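Side-chain contacts in 2-hydroxyisobutyryl-CoA synthetase (Aquincola tertiaricarbonis, PDB 6HDY), which belongs to the ANL superfamily of AMP-binding enzymes, adenylate-binding proteins built from a large N-terminal part and a smaller C-terminal domain: residues Pro36-Met41 / His151-Trp156; Gly259-Ile264 / Ser293-Leu298; Tyr305-Asp310 / Met337-Ser342; Asp351-Pro354 / Pro360-Pro363; Asp371-Phe374 / Glu379-Tyr382. All blocks are in the same frame, centred on the assembly; numbering follows the deposited sequence.

How the contacts relate
Contacts 1 and 3 are buried and contacts 2, 4 and 5 are only partly so. Charge dominates both buried ones: contact 1 sets an arginine among several charged groups between helices, and contact 3 pairs an arginine near the start of strand 340-347 with a glutamate of strand 304-310. Contact 2 also uses a salt bridge, but with an exposed aspartate on a loop. Contacts 2 and 4 touch directly, because strands 297-299 and 361-362 are neighbours in one sheet and Arg361 reaches back to Asp295. Contact 4 has no hydrogen bond between its segments and includes a bound sulfate. Contact 5 is different again: a hairpin held by backbone bonds and apolar side chains, its centre about 35 Å from that of contact 1.

Contact 1: Pro36-Met41 / His151-Trp156; sequences PRRETM and HARIMW
Arg153, reaching out from helix 141-157, lays its guanidinium alongside the carboxylate of Glu39 on the short helix 36-40, the two flat groups tilted by only 4°. NE of Arg153 donates to OE1 of Glu39 over 3.0 Å, making a hydrogen bond within a salt bridge. The bond is bent, and it meets OE1 on the anti side, out of the carboxylate plane. An arginine is long enough for the task: with CG anti to the backbone N (chi1 164°) and the chain straight as far as NE, it spans helices that come no closer than 10.0 Å between the CA atoms of Glu39 and Arg153. Beside the bridge, a water lies 3.1 Å from Glu39 OE2 and 2.8 Å from Arg153 O, in position to link carboxylate and helix backbone.

Arg38 adds a second guanidinium, nearly perpendicular to the first, with Arg153 NH1 over one face and 3.4 Å from Arg38 NE. Asp302 pairs with both arginines; Glu331 also binds Arg38, and Arg357 binds Glu39. Two like charges can therefore probably lie this close in a buried place because carboxylates are interleaved with them, and the salt bridge is one link in a larger charged network.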
# COMPACT_ATOMS: atom_id res chain seq x y z
N PRO A 36 -13.31 -23.82 -17.35
CA PRO A 36 -13.67 -25.24 -17.23
C PRO A 36 -12.68 -26.23 -17.85
O PRO A 36 -12.34 -27.21 -17.18
CB PRO A 36 -15.05 -25.32 -17.91
CG PRO A 36 -15.62 -23.93 -17.76
CD PRO A 36 -14.44 -23.00 -17.85
N ARG A 37 -12.19 -25.98 -19.09
CA ARG A 37 -11.26 -26.88 -19.78
C ARG A 37 -9.94 -27.01 -19.06
O ARG A 37 -9.65 -28.10 -18.59
CB ARG A 37 -11.05 -26.53 -21.27
CG ARG A 37 -10.14 -27.51 -22.03
CD ARG A 37 -10.72 -28.92 -22.13
NE ARG A 37 -9.84 -29.85 -22.83
CZ ARG A 37 -9.92 -31.18 -22.72
NH1 ARG A 37 -9.09 -31.96 -23.41
NH2 ARG A 37 -10.81 -31.73 -21.91
N ARG A 38 -9.17 -25.90 -18.94
CA ARG A 38 -7.85 -25.88 -18.29
C ARG A 38 -7.86 -26.51 -16.88
O ARG A 38 -6.95 -27.26 -16.54
CB ARG A 38 -7.30 -24.45 -18.24
CG ARG A 38 -6.82 -23.94 -19.60
CD ARG A 38 -6.50 -22.44 -19.61
NE ARG A 38 -5.30 -22.13 -18.84
CZ ARG A 38 -4.54 -21.04 -18.99
NH1 ARG A 38 -4.84 -20.15 -19.93
NH2 ARG A 38 -3.49 -20.85 -18.21
N GLU A 39 -8.94 -26.26 -16.12
CA GLU A 39 -9.13 -26.68 -14.73
C GLU A 39 -9.61 -28.13 -14.53
O GLU A 39 -9.24 -28.74 -13.52
CB GLU A 39 -10.09 -25.71 -14.02
CG GLU A 39 -9.58 -24.27 -13.94
CD GLU A 39 -10.48 -23.27 -13.23
OE1 GLU A 39 -10.34 -22.05 -13.47
OE2 GLU A 39 -11.32 -23.71 -12.41
N THR A 40 -10.46 -28.66 -15.43
CA THR A 40 -11.04 -29.98 -15.28
C THR A 40 -10.65 -30.98 -16.38
O THR A 40 -11.13 -32.10 -16.31
CB THR A 40 -12.59 -29.91 -15.13
OG1 THR A 40 -13.20 -29.63 -16.39
CG2 THR A 40 -13.05 -28.91 -14.09
N MET A 41 -9.79 -30.62 -17.37
CA MET A 41 -9.35 -31.55 -18.44
C MET A 41 -8.57 -32.77 -17.92
O MET A 41 -7.96 -32.66 -16.86
CB MET A 41 -8.48 -30.81 -19.47
CG MET A 41 -7.10 -30.40 -18.97
SD MET A 41 -6.37 -29.13 -20.03
CE MET A 41 -6.08 -30.08 -21.53
N HIS A 151 -4.97 -14.65 -10.88
CA HIS A 151 -5.51 -14.51 -9.52
C HIS A 151 -7.01 -14.39 -9.46
O HIS A 151 -7.58 -14.95 -8.55
CB HIS A 151 -4.81 -13.35 -8.78
CG HIS A 151 -3.44 -13.73 -8.33
ND1 HIS A 151 -2.68 -12.88 -7.60
CD2 HIS A 151 -2.75 -14.88 -8.51
CE1 HIS A 151 -1.56 -13.52 -7.35
NE2 HIS A 151 -1.56 -14.73 -7.87
N ALA A 152 -7.66 -13.65 -10.42
CA ALA A 152 -9.14 -13.54 -10.49
C ALA A 152 -9.75 -14.93 -10.67
O ALA A 152 -10.77 -15.24 -10.05
CB ALA A 152 -9.56 -12.65 -11.66
N ARG A 153 -9.11 -15.76 -11.51
CA ARG A 153 -9.50 -17.13 -11.81
C ARG A 153 -9.55 -18.03 -10.56
O ARG A 153 -10.57 -18.68 -10.30
CB ARG A 153 -8.54 -17.71 -12.87
CG ARG A 153 -8.57 -19.22 -13.01
CD ARG A 153 -7.78 -19.63 -14.21
NE ARG A 153 -7.63 -21.07 -14.29
CZ ARG A 153 -6.70 -21.69 -15.00
NH1 ARG A 153 -5.84 -20.99 -15.72
NH2 ARG A 153 -6.62 -23.01 -15.00
N ILE A 154 -8.46 -18.02 -9.78
CA ILE A 154 -8.28 -18.80 -8.55
C ILE A 154 -9.18 -18.24 -7.43
O ILE A 154 -9.68 -19.01 -6.63
CB ILE A 154 -6.76 -18.81 -8.20
CG1 ILE A 154 -5.95 -19.55 -9.29
CG2 ILE A 154 -6.51 -19.43 -6.84
CD1 ILE A 154 -4.49 -19.15 -9.37
N MET A 155 -9.39 -16.90 -7.36
CA MET A 155 -10.27 -16.29 -6.35
C MET A 155 -11.74 -16.69 -6.62
O MET A 155 -12.51 -16.89 -5.69
CB MET A 155 -10.08 -14.76 -6.32
CG MET A 155 -8.87 -14.31 -5.51
SD MET A 155 -8.48 -12.55 -5.74
CE MET A 155 -9.96 -11.81 -5.10
N TRP A 156 -12.10 -16.83 -7.91
CA TRP A 156 -13.41 -17.30 -8.35
C TRP A 156 -13.56 -18.75 -7.83
O TRP A 156 -14.63 -19.11 -7.33
CB TRP A 156 -13.53 -17.23 -9.88
CG TRP A 156 -14.83 -17.78 -10.41
CD1 TRP A 156 -15.18 -19.09 -10.51
CD2 TRP A 156 -15.94 -17.03 -10.90
NE1 TRP A 156 -16.47 -19.20 -10.97
CE2 TRP A 156 -16.95 -17.95 -11.24
CE3 TRP A 156 -16.19 -15.65 -11.08
CZ2 TRP A 156 -18.18 -17.56 -11.78
CZ3 TRP A 156 -17.41 -15.26 -11.60
CH2 TRP A 156 -18.40 -16.21 -11.93
O HOH W 1 -11.98 -21.06 -10.93

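Contact 2: Gly259-Ile264 / Ser293-Leu298; sequences GVKDRI and SNDGML
Lys261 and Asp295 join a helix to a loop within the AMP-binding fold of the ANL enzymes: the lysine projects from helix 258-268, and the aspartate sits on the turn leading into strand 297-299. At the tip of the lysine, NZ donates to OD1 of Asp295 over 2.8 Å, a hydrogen bond that is also a salt bridge. The ammonium approaches OD1 on the anti side and 33° out of the carboxylate plane, and the two side chains cross at about a right angle. A second bond of 2.8 Å runs from Lys261 NZ to the backbone O of Asn294, with the nitrogen well above the plane of that carbonyl. The ammonium thus grips both a side chain and the main chain of the loop.

Lysine suits the distance to be covered. Its CG is anti to the backbone N (chi1 -169°) and every later torsion is extended, so the whole length of the chain is spent in reaching a loop whose nearest CA, that of Asp295, is 9.5 Å from its own. Behind it the helix is anchored by Val260 and Ile264, which pack on helix 222-234, Ile264 also meeting Val272. The loop is fixed from its far side: Asp295 O accepts from Arg361, and Met297 pairs through its backbone with Leu362. Gly296, at positive phi, turns the chain here. Its amide N donates over 3.0 Å to a water that also accepts from Lys261 NZ at 3.1 Å.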
# COMPACT_ATOMS: atom_id res chain seq x y z
N GLY A 259 -5.28 -26.72 14.36
CA GLY A 259 -5.81 -25.81 15.37
C GLY A 259 -5.86 -24.33 15.00
O GLY A 259 -6.64 -23.57 15.56
N VAL A 260 -4.99 -23.91 14.06
CA VAL A 260 -4.93 -22.53 13.58
C VAL A 260 -6.12 -22.27 12.65
O VAL A 260 -6.84 -21.29 12.86
CB VAL A 260 -3.55 -22.17 12.93
CG1 VAL A 260 -3.55 -20.75 12.36
CG2 VAL A 260 -2.41 -22.33 13.93
N LYS A 261 -6.34 -23.16 11.64
CA LYS A 261 -7.46 -23.02 10.69
C LYS A 261 -8.81 -22.98 11.42
O LYS A 261 -9.64 -22.10 11.16
CB LYS A 261 -7.44 -24.15 9.64
CG LYS A 261 -8.40 -23.90 8.48
CD LYS A 261 -8.66 -25.12 7.62
CE LYS A 261 -9.38 -24.71 6.34
NZ LYS A 261 -9.48 -25.85 5.39
N ASP A 262 -9.01 -23.92 12.37
CA ASP A 262 -10.23 -24.05 13.17
C ASP A 262 -10.47 -22.84 14.05
O ASP A 262 -11.61 -22.38 14.13
CB ASP A 262 -10.22 -25.37 13.97
CG ASP A 262 -10.22 -26.62 13.10
OD1 ASP A 262 -10.46 -26.49 11.87
OD2 ASP A 262 -10.01 -27.72 13.65
N ARG A 263 -9.41 -22.27 14.65
CA ARG A 263 -9.51 -21.05 15.47
C ARG A 263 -9.96 -19.86 14.63
O ARG A 263 -10.82 -19.10 15.08
CB ARG A 263 -8.18 -20.72 16.19
CG ARG A 263 -8.08 -21.36 17.58
CD ARG A 263 -6.70 -21.16 18.19
NE ARG A 263 -6.55 -21.90 19.45
CZ ARG A 263 -6.38 -21.34 20.64
NH1 ARG A 263 -6.31 -20.02 20.76
NH2 ARG A 263 -6.27 -22.09 21.73
N ILE A 264 -9.41 -19.70 13.42
CA ILE A 264 -9.76 -18.58 12.53
C ILE A 264 -11.21 -18.72 12.02
O ILE A 264 -11.98 -17.77 12.17
CB ILE A 264 -8.72 -18.33 11.40
CG1 ILE A 264 -7.29 -18.18 11.98
CG2 ILE A 264 -9.11 -17.08 10.58
CD1 ILE A 264 -6.16 -18.28 10.97
N SER A 293 -12.57 -28.15 -2.49
CA SER A 293 -11.31 -28.76 -2.05
C SER A 293 -10.70 -27.72 -1.11
O SER A 293 -9.71 -27.07 -1.45
CB SER A 293 -10.40 -29.02 -3.25
OG SER A 293 -11.11 -29.68 -4.29
N ASN A 294 -11.39 -27.48 0.02
CA ASN A 294 -11.04 -26.39 0.96
C ASN A 294 -9.89 -26.71 1.91
O ASN A 294 -9.43 -25.80 2.60
CB ASN A 294 -12.28 -25.91 1.74
CG ASN A 294 -12.88 -26.97 2.61
OD1 ASN A 294 -12.99 -28.13 2.22
ND2 ASN A 294 -13.22 -26.63 3.84
N ASP A 295 -9.44 -27.98 1.98
CA ASP A 295 -8.27 -28.32 2.80
C ASP A 295 -7.03 -28.36 1.91
O ASP A 295 -7.05 -28.92 0.80
CB ASP A 295 -8.44 -29.63 3.59
CG ASP A 295 -9.57 -29.59 4.61
OD1 ASP A 295 -9.59 -28.67 5.46
OD2 ASP A 295 -10.43 -30.50 4.57
N GLY A 296 -5.97 -27.71 2.38
CA GLY A 296 -4.73 -27.65 1.64
C GLY A 296 -4.83 -26.82 0.38
O GLY A 296 -5.62 -25.86 0.30
N MET A 297 -4.03 -27.19 -0.63
CA MET A 297 -3.97 -26.42 -1.87
C MET A 297 -3.88 -27.30 -3.08
O MET A 297 -3.27 -28.35 -3.01
CB MET A 297 -2.74 -25.49 -1.86
CG MET A 297 -2.72 -24.48 -0.73
SD MET A 297 -1.33 -23.31 -0.76
CE MET A 297 -0.00 -24.34 -0.27
N LEU A 298 -4.43 -26.84 -4.20
CA LEU A 298 -4.25 -27.52 -5.49
C LEU A 298 -3.08 -26.82 -6.21
O LEU A 298 -2.84 -25.64 -5.99
CB LEU A 298 -5.52 -27.38 -6.36
CG LEU A 298 -6.83 -28.05 -5.90
CD1 LEU A 298 -7.80 -28.09 -7.04
CD2 LEU A 298 -6.60 -29.46 -5.28
O HOH W 2 -6.60 -25.57 4.36

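Contact 3: Tyr305-Asp310 / Met337-Ser342; sequences YTEVCD and MIRLLS
Glu307 and Arg339 meet where two strands of the antiparallel sheet, 304-310 and 340-347, flank the strand 322-329 that separates them. The tight part of the contact is small. NH1 of Arg339 sits between the two carboxylate oxygens of Glu307, 2.9 Å from OE2 in a salt bridge and 2.9 Å from OE1 in a hydrogen bond that is weak and bent. The carboxylate approaches at the edge of the guanidinium, its carbon CD lying in the guanidinium plane, yet its own plane is turned 62° away. One nitrogen therefore serves both oxygens, in place of the side-by-side pairing of two N-H groups with two oxygens. The first torsion of the arginine (chi1 -82°, CG anti to the carbonyl carbon) puts its CG 3.4 Å from Glu307 OE1, and a bend at chi3 (50°) turns the rest of the chain so that NH1 faces the carboxylate.

The other guanidinium nitrogens are held apart from the glutamate, NE by Val92 O and NH2 by Met314 O, which fixes the rotation of the group. Phe88 of helix 85-91 packs on both side chains. The pairing of a long acid with a long base suits this buried place, where each charge is probably balanced by the other.

Beyond the salt bridge the fit loosens. Cys309 SG comes no nearer than 4.5 Å to Arg339 NH1, and farther along, the CA atoms of Cys309 and Leu341 stand 9.2 Å apart, with Leu341 partly open to solvent. Arg339 itself has left-handed backbone angles, and together with Leu340 it faces Tyr327: a G1 beta bulge, an irregularity of antiparallel sheets.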
# COMPACT_ATOMS: atom_id res chain seq x y z
N TYR A 305 4.05 -24.55 -13.37
CA TYR A 305 4.31 -25.98 -13.25
C TYR A 305 5.04 -26.29 -11.93
O TYR A 305 6.21 -25.94 -11.76
CB TYR A 305 5.08 -26.48 -14.49
CG TYR A 305 5.43 -27.96 -14.47
CD1 TYR A 305 4.44 -28.92 -14.25
CD2 TYR A 305 6.74 -28.39 -14.67
CE1 TYR A 305 4.76 -30.28 -14.21
CE2 TYR A 305 7.06 -29.74 -14.66
CZ TYR A 305 6.07 -30.69 -14.44
OH TYR A 305 6.40 -32.02 -14.43
N THR A 306 4.32 -26.89 -10.98
CA THR A 306 4.87 -27.27 -9.67
C THR A 306 5.40 -28.72 -9.73
O THR A 306 4.69 -29.63 -10.21
CB THR A 306 3.82 -27.09 -8.54
OG1 THR A 306 3.38 -25.74 -8.46
CG2 THR A 306 4.35 -27.52 -7.15
N GLU A 307 6.61 -28.93 -9.20
CA GLU A 307 7.26 -30.23 -9.07
C GLU A 307 7.63 -30.42 -7.60
O GLU A 307 8.32 -29.58 -7.03
CB GLU A 307 8.54 -30.28 -9.89
CG GLU A 307 8.38 -30.05 -11.37
CD GLU A 307 9.73 -29.89 -12.04
OE1 GLU A 307 10.28 -28.77 -12.01
OE2 GLU A 307 10.29 -30.91 -12.51
N VAL A 308 7.21 -31.52 -6.98
CA VAL A 308 7.60 -31.77 -5.59
C VAL A 308 8.76 -32.77 -5.67
O VAL A 308 8.60 -33.91 -6.13
CB VAL A 308 6.42 -32.13 -4.67
CG1 VAL A 308 6.88 -32.57 -3.29
CG2 VAL A 308 5.47 -30.94 -4.56
N CYS A 309 9.95 -32.27 -5.35
CA CYS A 309 11.19 -32.97 -5.59
C CYS A 309 11.95 -33.42 -4.36
O CYS A 309 11.85 -32.85 -3.28
CB CYS A 309 12.08 -32.11 -6.50
SG CYS A 309 11.30 -31.63 -8.07
N ASP A 310 12.79 -34.44 -4.57
CA ASP A 310 13.70 -34.92 -3.56
C ASP A 310 14.88 -33.91 -3.58
O ASP A 310 15.52 -33.76 -4.63
CB ASP A 310 14.16 -36.34 -3.94
CG ASP A 310 14.99 -37.07 -2.91
OD1 ASP A 310 15.61 -36.40 -2.05
OD2 ASP A 310 15.07 -38.32 -2.99
N MET A 337 10.83 -17.46 -13.99
CA MET A 337 11.50 -18.42 -13.10
C MET A 337 11.34 -19.81 -13.67
O MET A 337 10.21 -20.27 -13.89
CB MET A 337 10.90 -18.38 -11.69
CG MET A 337 11.17 -17.11 -10.89
SD MET A 337 12.87 -16.61 -10.59
CE MET A 337 13.65 -18.02 -10.37
N ILE A 338 12.47 -20.46 -13.98
CA ILE A 338 12.46 -21.81 -14.55
C ILE A 338 13.15 -22.75 -13.58
O ILE A 338 14.37 -22.75 -13.44
CB ILE A 338 13.03 -21.90 -16.00
CG1 ILE A 338 12.36 -20.84 -16.92
CG2 ILE A 338 12.84 -23.31 -16.57
CD1 ILE A 338 13.07 -20.60 -18.18
N ARG A 339 12.34 -23.56 -12.91
CA ARG A 339 12.76 -24.53 -11.92
C ARG A 339 13.41 -23.83 -10.72
O ARG A 339 14.52 -24.16 -10.33
CB ARG A 339 13.62 -25.67 -12.53
CG ARG A 339 12.72 -26.71 -13.15
CD ARG A 339 13.40 -27.89 -13.81
NE ARG A 339 14.42 -28.55 -13.00
CZ ARG A 339 14.19 -29.53 -12.13
NH1 ARG A 339 12.95 -29.93 -11.88
NH2 ARG A 339 15.20 -30.10 -11.49
N LEU A 340 12.69 -22.86 -10.14
CA LEU A 340 13.18 -22.21 -8.92
C LEU A 340 12.90 -23.12 -7.72
O LEU A 340 11.77 -23.59 -7.52
CB LEU A 340 12.58 -20.80 -8.69
CG LEU A 340 12.88 -20.07 -7.35
CD1 LEU A 340 14.35 -19.64 -7.25
CD2 LEU A 340 11.96 -18.86 -7.16
N LEU A 341 13.97 -23.38 -6.95
CA LEU A 341 13.95 -24.18 -5.73
C LEU A 341 13.33 -23.33 -4.60
O LEU A 341 13.81 -22.24 -4.32
CB LEU A 341 15.39 -24.62 -5.39
CG LEU A 341 15.63 -25.34 -4.05
CD1 LEU A 341 14.83 -26.64 -3.97
CD2 LEU A 341 17.11 -25.64 -3.85
N SER A 342 12.22 -23.79 -4.01
CA SER A 342 11.53 -23.04 -2.95
C SER A 342 12.26 -23.13 -1.63
O SER A 342 12.31 -22.15 -0.90
CB SER A 342 10.10 -23.52 -2.78
OG SER A 342 10.07 -24.81 -2.20

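Contact 4: Asp351-Pro354 / Pro360-Pro363; sequences DENP and PRLP. With SO4 (sulfate ion), chain E.
Arg361 lies along the side chain of Asn353 where the chain enters strand 361-362, an outer strand of a small antiparallel sheet, after a loop that doubles back beside it. The arginine leaves the strand toward the loop with CG anti to the backbone N (chi1 -169°), and it stays extended as far as NE. Its CB is 4.0 Å from Asn353 OD1, and CG passes the same oxygen a little farther off. CD comes closest, 3.4 Å from Asn353 OD1, a methylene lying against an amide oxygen. The two side chains run past each other in opposite directions, with amide and guanidinium planes 77° apart and no hydrogen bond between them. Asparagine fits here because its ND2 is occupied on the loop's own side, donating to Arg357 O and Tyr359 O, which leaves OD1 turned to the arginine.

Past NE the guanidinium meets a sulfate ion, probably taken from the crystallisation liquor. NH1 of Arg361 donates to sulfate O2 over 2.9 Å, at the guanidinium edge, and more weakly to sulfate O1 at 3.0 Å. NH2 makes a weak bond to O2 as well, and also donates to Asp295 O, so the tip is held by protein and anion alike. Pro354 flanks this site with its apolar ring: its CD is 3.7 Å from Arg361 NH1, and its CG lies 3.5 Å from sulfate O2.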
# COMPACT_ATOMS: atom_id res chain seq x y z
N ASP A 351 -5.04 -37.72 -5.99
CA ASP A 351 -6.37 -38.33 -5.92
C ASP A 351 -7.43 -37.30 -6.31
O ASP A 351 -7.15 -36.11 -6.31
CB ASP A 351 -6.62 -38.91 -4.53
CG ASP A 351 -5.55 -39.90 -4.12
OD1 ASP A 351 -5.09 -40.68 -4.99
OD2 ASP A 351 -5.13 -39.87 -2.94
N GLU A 352 -8.64 -37.79 -6.66
CA GLU A 352 -9.81 -36.99 -7.06
C GLU A 352 -10.06 -35.85 -6.06
O GLU A 352 -9.92 -36.05 -4.85
CB GLU A 352 -11.04 -37.93 -7.14
CG GLU A 352 -12.15 -37.46 -8.07
CD GLU A 352 -13.30 -38.44 -8.23
OE1 GLU A 352 -13.88 -38.86 -7.20
OE2 GLU A 352 -13.65 -38.74 -9.40
N ASN A 353 -10.40 -34.65 -6.57
CA ASN A 353 -10.66 -33.50 -5.71
C ASN A 353 -12.15 -33.22 -5.63
O ASN A 353 -12.82 -33.35 -6.65
CB ASN A 353 -9.89 -32.28 -6.21
CG ASN A 353 -8.40 -32.49 -6.19
OD1 ASN A 353 -7.80 -32.73 -5.14
ND2 ASN A 353 -7.77 -32.41 -7.35
N PRO A 354 -12.68 -32.82 -4.43
CA PRO A 354 -14.14 -32.53 -4.32
C PRO A 354 -14.68 -31.48 -5.30
O PRO A 354 -15.85 -31.59 -5.71
CB PRO A 354 -14.32 -32.09 -2.86
CG PRO A 354 -13.11 -32.58 -2.14
CD PRO A 354 -11.99 -32.65 -3.13
N PRO A 360 -2.78 -31.89 -9.10
CA PRO A 360 -2.16 -32.48 -7.90
C PRO A 360 -2.48 -31.56 -6.72
O PRO A 360 -2.80 -30.37 -6.92
CB PRO A 360 -0.66 -32.45 -8.20
CG PRO A 360 -0.57 -32.25 -9.68
CD PRO A 360 -1.74 -31.39 -10.02
N ARG A 361 -2.44 -32.10 -5.51
CA ARG A 361 -2.81 -31.40 -4.30
C ARG A 361 -1.70 -31.46 -3.25
O ARG A 361 -0.94 -32.42 -3.19
CB ARG A 361 -4.10 -32.06 -3.74
CG ARG A 361 -4.81 -31.32 -2.62
CD ARG A 361 -6.10 -32.03 -2.26
NE ARG A 361 -6.99 -31.18 -1.46
CZ ARG A 361 -8.22 -31.52 -1.07
NH1 ARG A 361 -8.73 -32.70 -1.41
NH2 ARG A 361 -8.93 -30.69 -0.32
N LEU A 362 -1.66 -30.43 -2.39
CA LEU A 362 -0.84 -30.32 -1.20
C LEU A 362 -1.89 -30.40 -0.07
O LEU A 362 -2.40 -29.36 0.37
CB LEU A 362 -0.03 -29.01 -1.17
CG LEU A 362 0.78 -28.66 -2.44
CD1 LEU A 362 1.55 -27.36 -2.26
CD2 LEU A 362 1.73 -29.79 -2.85
N PRO A 363 -2.29 -31.64 0.34
CA PRO A 363 -3.39 -31.79 1.32
C PRO A 363 -3.23 -31.12 2.68
O PRO A 363 -4.23 -30.89 3.38
CB PRO A 363 -3.49 -33.31 1.49
CG PRO A 363 -2.87 -33.88 0.30
CD PRO A 363 -1.78 -32.95 -0.09
S SO4 E . -10.96 -34.69 0.26
O1 SO4 E . -10.43 -35.09 -1.06
O2 SO4 E . -10.87 -33.24 0.44
O3 SO4 E . -12.37 -35.08 0.35
O4 SO4 E . -10.18 -35.36 1.30

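Contact 5: Asp371-Phe374 / Glu379-Tyr382; sequences DDMF and ENIY
A two-stranded beta hairpin, formed by 374-376 and 379-381 and probably close to the joint between the N-terminal part and the C-terminal domain, contains this contact. Phe374 and Ile381 are an antiparallel hydrogen-bonded pair: Phe374 N donates to Ile381 O over 3.0 Å, and Ile381 N to Phe374 O over 2.9 Å, both bonds nearly straight.

Their side chains share one face. The ring of Phe374 has its CG between the backbone N and the carbonyl carbon (chi1 53°), which swings it back over its partner. Ile381 O lies over one ring face toward the rim, and Phe374 CZ touches Ile381 CG2 at 3.7 Å. Both side chains are apolar, which suits a face of the hairpin covered by Ile386 of helix 383-391.

Met373 serves Tyr382 instead. Its CB sits over the tyrosine face, 3.8 Å from the ring centroid and 14° off the normal, a CH-pi contact. Farther out its flexible chain bends, placing SD obliquely at 5.5 Å from the same centroid in a Met-aromatic contact and 3.6 Å from CG of Asn380. The amide of Asn380 is itself held by Thr375 through OD1. Tyr382, in turn, has its side chain about 9 Å, between nearest atoms, from the bound adenosine-phosphoryl 3-hydroxybutanoate ligand. Sequence and position are consistent with the A8 motif of ANL enzymes, the hairpin that follows the interdomain hinge.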
# COMPACT_ATOMS: atom_id res chain seq x y z
N ASP A 371 15.11 -24.83 6.09
CA ASP A 371 16.12 -24.16 6.92
C ASP A 371 15.60 -23.75 8.31
O ASP A 371 16.40 -23.57 9.24
CB ASP A 371 16.76 -22.97 6.19
CG ASP A 371 17.94 -23.39 5.34
OD1 ASP A 371 18.92 -23.93 5.90
OD2 ASP A 371 17.88 -23.19 4.11
N ASP A 372 14.29 -23.61 8.45
CA ASP A 372 13.67 -23.24 9.71
C ASP A 372 13.64 -24.41 10.71
O ASP A 372 13.57 -24.17 11.93
CB ASP A 372 12.26 -22.67 9.49
CG ASP A 372 12.27 -21.28 8.87
OD1 ASP A 372 13.37 -20.68 8.76
OD2 ASP A 372 11.18 -20.79 8.49
N MET A 373 13.67 -25.64 10.18
CA MET A 373 13.68 -26.87 10.96
C MET A 373 14.90 -26.91 11.91
O MET A 373 16.00 -26.49 11.54
CB MET A 373 13.66 -28.09 10.02
CG MET A 373 13.65 -29.44 10.76
SD MET A 373 15.03 -30.56 10.37
CE MET A 373 16.33 -29.83 11.24
N PHE A 374 14.69 -27.42 13.13
CA PHE A 374 15.73 -27.61 14.15
C PHE A 374 15.64 -29.04 14.67
O PHE A 374 14.61 -29.70 14.52
CB PHE A 374 15.61 -26.57 15.29
CG PHE A 374 14.23 -26.52 15.91
CD1 PHE A 374 13.24 -25.71 15.36
CD2 PHE A 374 13.92 -27.30 17.01
CE1 PHE A 374 11.95 -25.69 15.91
CE2 PHE A 374 12.63 -27.28 17.56
CZ PHE A 374 11.65 -26.47 17.01
N GLU A 379 15.65 -35.77 16.71
CA GLU A 379 14.30 -35.61 16.19
C GLU A 379 14.13 -34.29 15.43
O GLU A 379 14.43 -33.22 15.97
CB GLU A 379 13.26 -35.81 17.31
CG GLU A 379 12.06 -36.66 16.90
CD GLU A 379 12.35 -38.08 16.46
OE1 GLU A 379 13.06 -38.81 17.20
OE2 GLU A 379 11.86 -38.48 15.38
N ASN A 380 13.69 -34.37 14.16
CA ASN A 380 13.50 -33.22 13.26
C ASN A 380 12.17 -32.53 13.51
O ASN A 380 11.11 -33.16 13.38
CB ASN A 380 13.64 -33.64 11.80
CG ASN A 380 15.05 -34.01 11.39
OD1 ASN A 380 16.02 -33.85 12.15
ND2 ASN A 380 15.19 -34.48 10.16
N ILE A 381 12.22 -31.24 13.89
CA ILE A 381 11.01 -30.48 14.23
C ILE A 381 10.88 -29.20 13.41
O ILE A 381 11.83 -28.41 13.33
CB ILE A 381 10.94 -30.17 15.77
CG1 ILE A 381 11.15 -31.43 16.64
CG2 ILE A 381 9.64 -29.45 16.15
CD1 ILE A 381 11.91 -31.16 17.88
N TYR A 382 9.67 -28.97 12.86
CA TYR A 382 9.30 -27.75 12.15
C TYR A 382 8.53 -26.85 13.12
O TYR A 382 7.69 -27.37 13.85
CB TYR A 382 8.48 -28.07 10.89
CG TYR A 382 9.36 -28.38 9.70
CD1 TYR A 382 9.90 -29.65 9.52
CD2 TYR A 382 9.73 -27.38 8.81
CE1 TYR A 382 10.74 -29.93 8.45
CE2 TYR A 382 10.57 -27.65 7.72
CZ TYR A 382 11.07 -28.93 7.55
OH TYR A 382 11.92 -29.22 6.50